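Local coordinates for 231aa long hypothetical protein-L-isoaspartate O-methyltransferase (Sulfolobus tokodaii, PDB 1VBF) that probably methylates L-isoaspartyl residues in spontaneously damaged proteins, using S-adenosyl-L-methionine, as part of their repair or degradation, at residues 27-32 against 43-48; 79-84 against 102-107; 56-61 against 191-196. All blocks are in the same frame, centred on the assembly; numbering follows the deposited sequence.

Interaction 1 (27-32 against 43-48)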
loop_
_atom_site.group_PDB
_atom_site.type_symbol
_atom_site.label_atom_id
_atom_site.label_comp_id
_atom_site.label_asym_id
_atom_site.label_seq_id
_atom_site.Cartn_x
_atom_site.Cartn_y
_atom_site.Cartn_z
ATOM N N LEU B 27 -26.459 5.988 33.209
ATOM C CA LEU B 27 -25.951 6.655 34.399
ATOM C C LEU B 27 -24.428 6.821 34.380
ATOM O O LEU B 27 -23.862 7.537 35.215
ATOM C CB LEU B 27 -26.373 5.895 35.661
ATOM C CG LEU B 27 -27.589 6.386 36.479
ATOM C CD1 LEU B 27 -28.614 7.143 35.616
ATOM C CD2 LEU B 27 -28.232 5.168 37.147
ATOM N N PHE B 28 -23.747 6.167 33.448
ATOM C CA PHE B 28 -22.317 6.326 33.400
ATOM C C PHE B 28 -21.917 7.030 32.130
ATOM O O PHE B 28 -20.740 7.316 31.926
ATOM C CB PHE B 28 -21.626 4.987 33.461
ATOM C CG PHE B 28 -21.981 4.178 34.656
ATOM C CD1 PHE B 28 -23.225 3.566 34.744
ATOM C CD2 PHE B 28 -21.049 3.965 35.669
ATOM C CE1 PHE B 28 -23.538 2.746 35.827
ATOM C CE2 PHE B 28 -21.352 3.149 36.755
ATOM C CZ PHE B 28 -22.602 2.531 36.830
ATOM N N LEU B 29 -22.899 7.311 31.276
ATOM C CA LEU B 29 -22.648 7.997 30.012
ATOM C C LEU B 29 -22.967 9.488 30.084
ATOM O O LEU B 29 -23.929 9.884 30.747
ATOM C CB LEU B 29 -23.476 7.349 28.902
ATOM C CG LEU B 29 -23.071 5.934 28.479
ATOM C CD1 LEU B 29 -24.158 5.341 27.599
ATOM C CD2 LEU B 29 -21.725 5.949 27.740
ATOM N N PRO B 30 -22.169 10.332 29.399
ATOM C CA PRO B 30 -22.370 11.791 29.384
ATOM C C PRO B 30 -23.721 12.110 28.741
ATOM O O PRO B 30 -24.403 11.213 28.241
ATOM C CB PRO B 30 -21.215 12.311 28.515
ATOM C CG PRO B 30 -20.237 11.204 28.493
ATOM C CD PRO B 30 -21.072 9.956 28.500
ATOM N N GLU B 31 -24.088 13.386 28.735
ATOM C CA GLU B 31 -25.348 13.842 28.157
ATOM C C GLU B 31 -25.441 13.528 26.659
ATOM O O GLU B 31 -26.410 12.925 26.180
ATOM C CB GLU B 31 -25.465 15.352 28.388
ATOM C CG GLU B 31 -26.683 16.047 27.776
ATOM C CD GLU B 31 -27.999 15.445 28.245
ATOM O OE1 GLU B 31 -27.996 14.778 29.318
ATOM O OE2 GLU B 31 -29.025 15.646 27.542
ATOM N N ASN B 32 -24.422 13.958 25.927
ATOM C CA ASN B 32 -24.332 13.766 24.476
ATOM C C ASN B 32 -24.547 12.321 23.996
ATOM O O ASN B 32 -25.002 12.102 22.882
ATOM C CB ASN B 32 -22.960 14.270 23.996
ATOM C CG ASN B 32 -21.800 13.674 24.809
ATOM O OD1 ASN B 32 -21.699 13.887 26.021
ATOM N ND2 ASN B 32 -20.940 12.914 24.147
ATOM N N GLU B 43 -21.124 -0.010 18.493
ATOM C CA GLU B 43 -20.123 1.032 18.366
ATOM C C GLU B 43 -19.443 1.417 19.676
ATOM O O GLU B 43 -20.022 1.295 20.750
ATOM C CB GLU B 43 -20.737 2.283 17.801
ATOM C CG GLU B 43 -21.479 2.104 16.540
ATOM C CD GLU B 43 -22.103 3.410 16.126
ATOM O OE1 GLU B 43 -21.350 4.388 15.906
ATOM O OE2 GLU B 43 -23.349 3.456 16.042
ATOM N N ALA B 44 -18.213 1.907 19.563
ATOM C CA ALA B 44 -17.438 2.357 20.710
ATOM C C ALA B 44 -17.780 3.822 20.828
ATOM O O ALA B 44 -17.842 4.514 19.822
ATOM C CB ALA B 44 -15.956 2.188 20.458
ATOM N N LEU B 45 -17.993 4.288 22.055
ATOM C CA LEU B 45 -18.379 5.673 22.289
ATOM C C LEU B 45 -17.217 6.581 22.727
ATOM O O LEU B 45 -16.356 6.194 23.533
ATOM C CB LEU B 45 -19.542 5.708 23.303
ATOM C CG LEU B 45 -20.584 4.590 23.064
ATOM C CD1 LEU B 45 -21.696 4.608 24.118
ATOM C CD2 LEU B 45 -21.160 4.732 21.665
ATOM N N PRO B 46 -17.179 7.803 22.185
ATOM C CA PRO B 46 -16.163 8.818 22.460
ATOM C C PRO B 46 -16.341 9.423 23.833
ATOM O O PRO B 46 -17.411 9.935 24.147
ATOM C CB PRO B 46 -16.414 9.865 21.378
ATOM C CG PRO B 46 -17.212 9.146 20.350
ATOM C CD PRO B 46 -18.105 8.276 21.154
ATOM N N ILE B 47 -15.291 9.379 24.644
ATOM C CA ILE B 47 -15.338 9.944 25.986
ATOM C C ILE B 47 -14.266 11.016 26.153
ATOM O O ILE B 47 -14.520 12.098 26.672
ATOM C CB ILE B 47 -15.116 8.869 27.029
ATOM C CG1 ILE B 47 -16.156 7.761 26.844
ATOM C CG2 ILE B 47 -15.190 9.488 28.416
ATOM C CD1 ILE B 47 -17.566 8.252 26.984
ATOM N N LEU B 48 -13.059 10.700 25.707
ATOM C CA LEU B 48 -11.946 11.630 25.776
ATOM C C LEU B 48 -11.147 11.546 24.482
ATOM O O LEU B 48 -11.196 10.537 23.788
ATOM C CB LEU B 48 -11.033 11.269 26.954
ATOM C CG LEU B 48 -11.483 11.656 28.371
ATOM C CD1 LEU B 48 -10.405 11.258 29.385
ATOM C CD2 LEU B 48 -11.732 13.169 28.432
HETATM O O HOH W 1 -17.590 12.471 24.348
#
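L29 and P30 meet L45 and I47 through aliphatic carbon alone, each pair of side chains crossing at about a right angle, while the one polar link found between the segments is a water rather than a direct bond. Methyl CD2 of L29 meets methyl CD1 of L45 at 3.9 Å. One residue on from L29 and two on from L45, the P30 ring presents CD to I47 CD1 at 4.2 Å. The L29 side chain sets out across the line to the strand and then turns in: CG lies beside the backbone N and anti to the carbonyl carbon (chi1 -69°), CD1 continues the extended chain and the other methyl, CD2, turns to L45. CG1 of I47 takes the same disposition, which brings CD1 to the proline ring. The strand is irregular here, for I47 and L48 form a classic beta bulge, both facing I51 of strand 51-53. The water donates to P46 O at 2.6 Å and accepts a weak hydrogen bond from N32 ND2 at 3.4 Å, so it spans a gap that the amide does not close itself. The same ND2 donates to I47 O of the second subunit, and P46 packs on P46 of that subunit, placing this edge of the contact at the interface between subunits. Within the chain, P30 also rests on Y107 and I47 on M104, both from helix 102-109. The contact thus joins the loop after helix 14-22 to the two-stranded antiparallel sheet. Its apolar groups are buried with no directional bond between them, so shape and the exclusion of water hold them together, whereas polar specificity is left to the amide of N32, shared between a water and the neighbouring chain.

Interaction 2 (79-84 against 102-107)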
loop_
_atom_site.group_PDB
_atom_site.type_symbol
_atom_site.label_atom_id
_atom_site.label_comp_id
_atom_site.label_asym_id
_atom_site.label_seq_id
_atom_site.Cartn_x
_atom_site.Cartn_y
_atom_site.Cartn_z
ATOM N N THR B 79 -10.450 1.340 34.015
ATOM C CA THR B 79 -11.743 1.734 34.570
ATOM C C THR B 79 -12.654 2.479 33.603
ATOM O O THR B 79 -13.827 2.136 33.460
ATOM C CB THR B 79 -11.557 2.596 35.850
ATOM O OG1 THR B 79 -10.735 1.877 36.776
ATOM C CG2 THR B 79 -12.899 2.890 36.514
ATOM N N GLY B 80 -12.125 3.492 32.940
ATOM C CA GLY B 80 -12.953 4.234 32.016
ATOM C C GLY B 80 -14.122 4.880 32.732
ATOM O O GLY B 80 -13.930 5.462 33.796
ATOM N N ILE B 81 -15.328 4.770 32.167
ATOM C CA ILE B 81 -16.512 5.383 32.760
ATOM C C ILE B 81 -17.141 4.582 33.890
ATOM O O ILE B 81 -18.180 4.953 34.394
ATOM C CB ILE B 81 -17.591 5.663 31.703
ATOM C CG1 ILE B 81 -18.182 4.347 31.193
ATOM C CG2 ILE B 81 -16.999 6.460 30.562
ATOM C CD1 ILE B 81 -19.380 4.533 30.272
ATOM N N GLY B 82 -16.531 3.472 34.273
ATOM C CA GLY B 82 -17.052 2.693 35.387
ATOM C C GLY B 82 -18.206 1.737 35.186
ATOM O O GLY B 82 -18.508 0.962 36.098
ATOM N N TYR B 83 -18.852 1.766 34.019
ATOM C CA TYR B 83 -19.977 0.868 33.746
ATOM C C TYR B 83 -19.676 -0.644 33.840
ATOM O O TYR B 83 -20.435 -1.409 34.465
ATOM C CB TYR B 83 -20.565 1.164 32.377
ATOM C CG TYR B 83 -21.601 0.155 31.976
ATOM C CD1 TYR B 83 -22.840 0.117 32.608
ATOM C CD2 TYR B 83 -21.324 -0.811 31.026
ATOM C CE1 TYR B 83 -23.805 -0.880 32.299
ATOM C CE2 TYR B 83 -22.274 -1.827 30.704
ATOM C CZ TYR B 83 -23.512 -1.854 31.343
ATOM O OH TYR B 83 -24.446 -2.826 31.021
ATOM N N TYR B 84 -18.594 -1.097 33.218
ATOM C CA TYR B 84 -18.302 -2.519 33.309
ATOM C C TYR B 84 -17.813 -2.835 34.723
ATOM O O TYR B 84 -17.927 -3.977 35.198
ATOM C CB TYR B 84 -17.257 -2.957 32.262
ATOM C CG TYR B 84 -17.721 -2.790 30.834
ATOM C CD1 TYR B 84 -17.190 -1.796 30.030
ATOM C CD2 TYR B 84 -18.738 -3.588 30.306
ATOM C CE1 TYR B 84 -17.646 -1.584 28.760
ATOM C CE2 TYR B 84 -19.210 -3.383 29.012
ATOM C CZ TYR B 84 -18.654 -2.377 28.250
ATOM O OH TYR B 84 -19.098 -2.165 26.971
ATOM N N GLU B 102 -5.827 10.556 34.225
ATOM C CA GLU B 102 -6.411 11.282 35.328
ATOM C C GLU B 102 -7.808 11.833 35.082
ATOM O O GLU B 102 -8.689 11.642 35.916
ATOM C CB GLU B 102 -5.474 12.404 35.786
ATOM C CG GLU B 102 -6.033 13.172 36.990
ATOM C CD GLU B 102 -4.970 13.786 37.894
ATOM O OE1 GLU B 102 -5.339 14.648 38.728
ATOM O OE2 GLU B 102 -3.784 13.404 37.784
ATOM N N LYS B 103 -8.034 12.508 33.959
ATOM C CA LYS B 103 -9.355 13.056 33.680
ATOM C C LYS B 103 -10.413 11.964 33.718
ATOM O O LYS B 103 -11.499 12.163 34.241
ATOM C CB LYS B 103 -9.367 13.744 32.325
ATOM C CG LYS B 103 -8.355 14.848 32.235
ATOM C CD LYS B 103 -8.534 15.670 30.983
ATOM C CE LYS B 103 -7.481 16.754 30.875
ATOM N NZ LYS B 103 -7.572 17.658 32.049
HETATM N N MSE B 104 -10.081 10.804 33.168
HETATM C CA MSE B 104 -10.974 9.661 33.158
HETATM C C MSE B 104 -11.233 9.179 34.596
HETATM O O MSE B 104 -12.367 8.857 34.964
HETATM C CB MSE B 104 -10.348 8.535 32.331
HETATM C CG MSE B 104 -11.248 7.314 32.143
HETATM SE SE MSE B 104 -12.828 7.566 30.995
HETATM C CE MSE B 104 -12.634 9.426 30.484
ATOM N N TYR B 105 -10.161 9.127 35.385
ATOM C CA TYR B 105 -10.184 8.716 36.792
ATOM C C TYR B 105 -11.149 9.605 37.583
ATOM O O TYR B 105 -11.907 9.134 38.445
ATOM C CB TYR B 105 -8.771 8.858 37.379
ATOM C CG TYR B 105 -8.647 8.544 38.855
ATOM C CD1 TYR B 105 -8.772 7.243 39.312
ATOM C CD2 TYR B 105 -8.441 9.556 39.797
ATOM C CE1 TYR B 105 -8.706 6.948 40.664
ATOM C CE2 TYR B 105 -8.371 9.269 41.148
ATOM C CZ TYR B 105 -8.506 7.962 41.571
ATOM O OH TYR B 105 -8.447 7.659 42.903
ATOM N N ASN B 106 -11.099 10.898 37.280
ATOM C CA ASN B 106 -11.939 11.873 37.941
ATOM C C ASN B 106 -13.401 11.663 37.586
ATOM O O ASN B 106 -14.260 11.563 38.471
ATOM C CB ASN B 106 -11.520 13.299 37.564
ATOM C CG ASN B 106 -10.133 13.675 38.089
ATOM O OD1 ASN B 106 -9.697 13.186 39.129
ATOM N ND2 ASN B 106 -9.447 14.565 37.377
ATOM N N TYR B 107 -13.675 11.599 36.281
ATOM C CA TYR B 107 -15.027 11.433 35.781
ATOM C C TYR B 107 -15.753 10.267 36.439
ATOM O O TYR B 107 -16.942 10.369 36.742
ATOM C CB TYR B 107 -14.995 11.257 34.264
ATOM C CG TYR B 107 -16.341 10.935 33.624
ATOM C CD1 TYR B 107 -17.276 11.938 33.313
ATOM C CD2 TYR B 107 -16.682 9.618 33.344
ATOM C CE1 TYR B 107 -18.516 11.614 32.735
ATOM C CE2 TYR B 107 -17.901 9.293 32.783
ATOM C CZ TYR B 107 -18.810 10.277 32.477
ATOM O OH TYR B 107 -19.993 9.869 31.906
HETATM O O HOH W 2 -11.819 5.966 35.487
#
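M104, a selenomethionine on helix 102-109, lays its side chain against G80 of the glycine-rich turn, the first signature motif of the Rossmann-like class I methyltransferase fold. This loop joins strand 73-77 to helix 83-91 and, as in relatives, would be expected to border the S-adenosyl-L-methionine pocket. The tight part is here: M104 SE lies 3.5 Å from both C and CA of G80, and CG of the same residue is equally near that CA. Its chain reaches the turn because CG stands anti to the backbone N (chi1 -175°) and then bends at chi2. G80, with phi at 61°, and I81 are the central residues of a type II' turn from T79 to G82, and G82 takes the N-cap position of the following helix. E99 accepts a hydrogen bond from the G80 amide, tying the turn to strand 94-99. Beside M104, methyl CG2 of I81 approaches CE2 of the Y107 ring obliquely at 3.7 Å, the two side chains running alongside each other in one direction. The looser, more open side is the outer face of the helix, where E102 is solvent-exposed and K103 makes a cation-pi contact with Y36 of the second subunit. A single water bridges the two backbones, donating to G80 O at 2.8 Å and, weakly, to M104 O at 3.0 Å.

Interaction 3 (56-61 against 191-196)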
loop_
_atom_site.group_PDB
_atom_site.type_symbol
_atom_site.label_atom_id
_atom_site.label_comp_id
_atom_site.label_asym_id
_atom_site.label_seq_id
_atom_site.Cartn_x
_atom_site.Cartn_y
_atom_site.Cartn_z
ATOM N N LEU B 56 -20.876 -2.082 23.706
ATOM C CA LEU B 56 -21.650 -2.859 24.652
ATOM C C LEU B 56 -21.699 -4.326 24.285
ATOM O O LEU B 56 -21.560 -5.199 25.157
ATOM C CB LEU B 56 -23.079 -2.339 24.751
ATOM C CG LEU B 56 -23.735 -2.228 26.142
ATOM C CD1 LEU B 56 -25.250 -2.341 25.994
ATOM C CD2 LEU B 56 -23.248 -3.311 27.067
ATOM N N ASN B 57 -21.924 -4.603 23.002
ATOM C CA ASN B 57 -21.990 -5.985 22.573
ATOM C C ASN B 57 -20.662 -6.682 22.866
ATOM O O ASN B 57 -20.625 -7.828 23.318
ATOM C CB ASN B 57 -22.331 -6.067 21.090
ATOM C CG ASN B 57 -23.412 -7.131 20.794
ATOM O OD1 ASN B 57 -23.224 -8.336 21.044
ATOM N ND2 ASN B 57 -24.556 -6.680 20.263
ATOM N N LEU B 58 -19.560 -5.984 22.638
ATOM C CA LEU B 58 -18.263 -6.572 22.899
ATOM C C LEU B 58 -18.054 -6.768 24.400
ATOM O O LEU B 58 -17.715 -7.883 24.844
ATOM C CB LEU B 58 -17.170 -5.680 22.337
ATOM C CG LEU B 58 -16.113 -6.381 21.497
ATOM C CD1 LEU B 58 -14.936 -5.493 21.434
ATOM C CD2 LEU B 58 -15.683 -7.684 22.109
ATOM N N GLY B 59 -18.245 -5.682 25.168
ATOM C CA GLY B 59 -18.091 -5.722 26.622
ATOM C C GLY B 59 -18.854 -6.828 27.358
ATOM O O GLY B 59 -18.308 -7.545 28.214
ATOM N N ILE B 60 -20.127 -6.978 27.027
ATOM C CA ILE B 60 -20.946 -8.000 27.666
ATOM C C ILE B 60 -20.437 -9.391 27.303
ATOM O O ILE B 60 -20.461 -10.319 28.133
ATOM C CB ILE B 60 -22.427 -7.847 27.255
ATOM C CG1 ILE B 60 -22.908 -6.443 27.623
ATOM C CG2 ILE B 60 -23.278 -8.884 27.960
ATOM C CD1 ILE B 60 -22.587 -6.073 29.080
ATOM N N PHE B 61 -19.984 -9.528 26.058
ATOM C CA PHE B 61 -19.444 -10.797 25.598
ATOM C C PHE B 61 -18.178 -11.130 26.402
ATOM O O PHE B 61 -17.997 -12.251 26.871
ATOM C CB PHE B 61 -19.116 -10.736 24.091
ATOM C CG PHE B 61 -18.410 -11.959 23.584
ATOM C CD1 PHE B 61 -19.034 -13.208 23.627
ATOM C CD2 PHE B 61 -17.086 -11.887 23.168
ATOM C CE1 PHE B 61 -18.342 -14.374 23.270
ATOM C CE2 PHE B 61 -16.380 -13.045 22.807
ATOM C CZ PHE B 61 -17.008 -14.290 22.862
ATOM N N VAL B 191 -10.766 -7.893 17.064
ATOM C CA VAL B 191 -11.340 -6.737 17.737
ATOM C C VAL B 191 -10.503 -5.510 17.426
ATOM O O VAL B 191 -9.428 -5.618 16.850
ATOM C CB VAL B 191 -11.368 -6.963 19.268
ATOM C CG1 VAL B 191 -12.342 -8.071 19.621
ATOM C CG2 VAL B 191 -9.981 -7.343 19.757
HETATM N N MSE B 192 -11.004 -4.340 17.787
HETATM C CA MSE B 192 -10.263 -3.106 17.561
HETATM C C MSE B 192 -10.247 -2.201 18.774
HETATM O O MSE B 192 -11.116 -1.347 18.922
HETATM C CB MSE B 192 -10.842 -2.334 16.400
HETATM C CG MSE B 192 -10.531 -2.946 15.077
HETATM SE SE MSE B 192 -11.332 -1.918 13.653
HETATM C CE MSE B 192 -10.753 -0.108 14.187
ATOM N N PHE B 193 -9.250 -2.370 19.634
ATOM C CA PHE B 193 -9.138 -1.553 20.828
ATOM C C PHE B 193 -8.034 -0.535 20.668
ATOM O O PHE B 193 -7.185 -0.680 19.799
ATOM C CB PHE B 193 -8.819 -2.411 22.051
ATOM C CG PHE B 193 -9.976 -3.209 22.554
ATOM C CD1 PHE B 193 -10.422 -4.323 21.860
ATOM C CD2 PHE B 193 -10.621 -2.857 23.739
ATOM C CE1 PHE B 193 -11.486 -5.083 22.336
ATOM C CE2 PHE B 193 -11.700 -3.617 24.223
ATOM C CZ PHE B 193 -12.127 -4.727 23.518
ATOM N N GLY B 194 -8.067 0.492 21.516
ATOM C CA GLY B 194 -7.048 1.523 21.525
ATOM C C GLY B 194 -5.868 0.916 22.262
ATOM O O GLY B 194 -6.009 -0.096 22.959
ATOM N N ARG B 195 -4.700 1.519 22.114
ATOM C CA ARG B 195 -3.500 0.999 22.737
ATOM C C ARG B 195 -3.376 1.310 24.211
ATOM O O ARG B 195 -3.673 2.423 24.647
ATOM C CB ARG B 195 -2.283 1.554 22.016
ATOM C CG ARG B 195 -2.060 0.961 20.655
ATOM C CD ARG B 195 -0.804 1.513 20.070
ATOM N NE ARG B 195 -0.272 0.615 19.057
ATOM C CZ ARG B 195 0.931 0.749 18.516
ATOM N NH1 ARG B 195 1.715 1.746 18.892
ATOM N NH2 ARG B 195 1.347 -0.125 17.609
ATOM N N ILE B 196 -2.922 0.321 24.976
ATOM C CA ILE B 196 -2.712 0.487 26.405
ATOM C C ILE B 196 -1.397 1.235 26.575
ATOM O O ILE B 196 -0.470 1.055 25.793
ATOM C CB ILE B 196 -2.612 -0.853 27.084
ATOM C CG1 ILE B 196 -2.704 -0.697 28.604
ATOM C CG2 ILE B 196 -1.337 -1.496 26.693
ATOM C CD1 ILE B 196 -2.882 -2.018 29.350
#
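The shortest polar bond inside the two segments, I60 N to L56 O at 3.0 Å, belongs to the helix turn that presents L58 to V191 and F193. Across the contact everything is apolar. L58 CD1 sits 3.6 Å from both CE1 and CZ of F193, the two side chains advancing from opposite directions and the methyl meeting the ring obliquely. The second partner, V191, crosses L58 at about a right angle and touches it with CG1, 4.1 Å from L58 CD1. F193 has CG anti to its carbonyl carbon (chi1 -74°), which swings the ring back toward the helix, with CB of V191 in the ring plane at its edge. P164 of strand 159-165 also packs on V191 and F193, while Q171 accepts a hydrogen bond from the F193 amide. The contact therefore packs helix 56-65 against the chain leaving strand 184-191, the outermost strand of the sheet within this chain, whose strand order 3-2-1-4-5-6-7 is known for this methyltransferase family. With one leucine branch shared between a valine and a phenylalanine, the chemistry implies a hydrophobic clasp held by dispersion, while the backbone of V191 and F193 is held separately by hydrogen bonds to Q171.

Overall arrangement
Interactions 1 and 2 form one continuous patch, their centres about 11 Å apart: Y107 OH lies 2.7 Å from F28 O, a probable hydrogen bond. Both reach the second subunit. Interaction 3 lies about 16 Å, centre to centre, from interaction 2; along the chain, interaction 2 is nested within the loop that interaction 3 closes, and the two touch where CE2 of Y84 comes 3.5 Å from CA of G59. Interactions 1 and 3 do not touch, their nearest atoms being about 5 Å apart. The segment 79-84, whose glycine-rich turn is expected by family resemblance to edge the cofactor pocket, touches interaction 1 and, through Y83 and Y84 at the start of helix 83-91, helix 56-65.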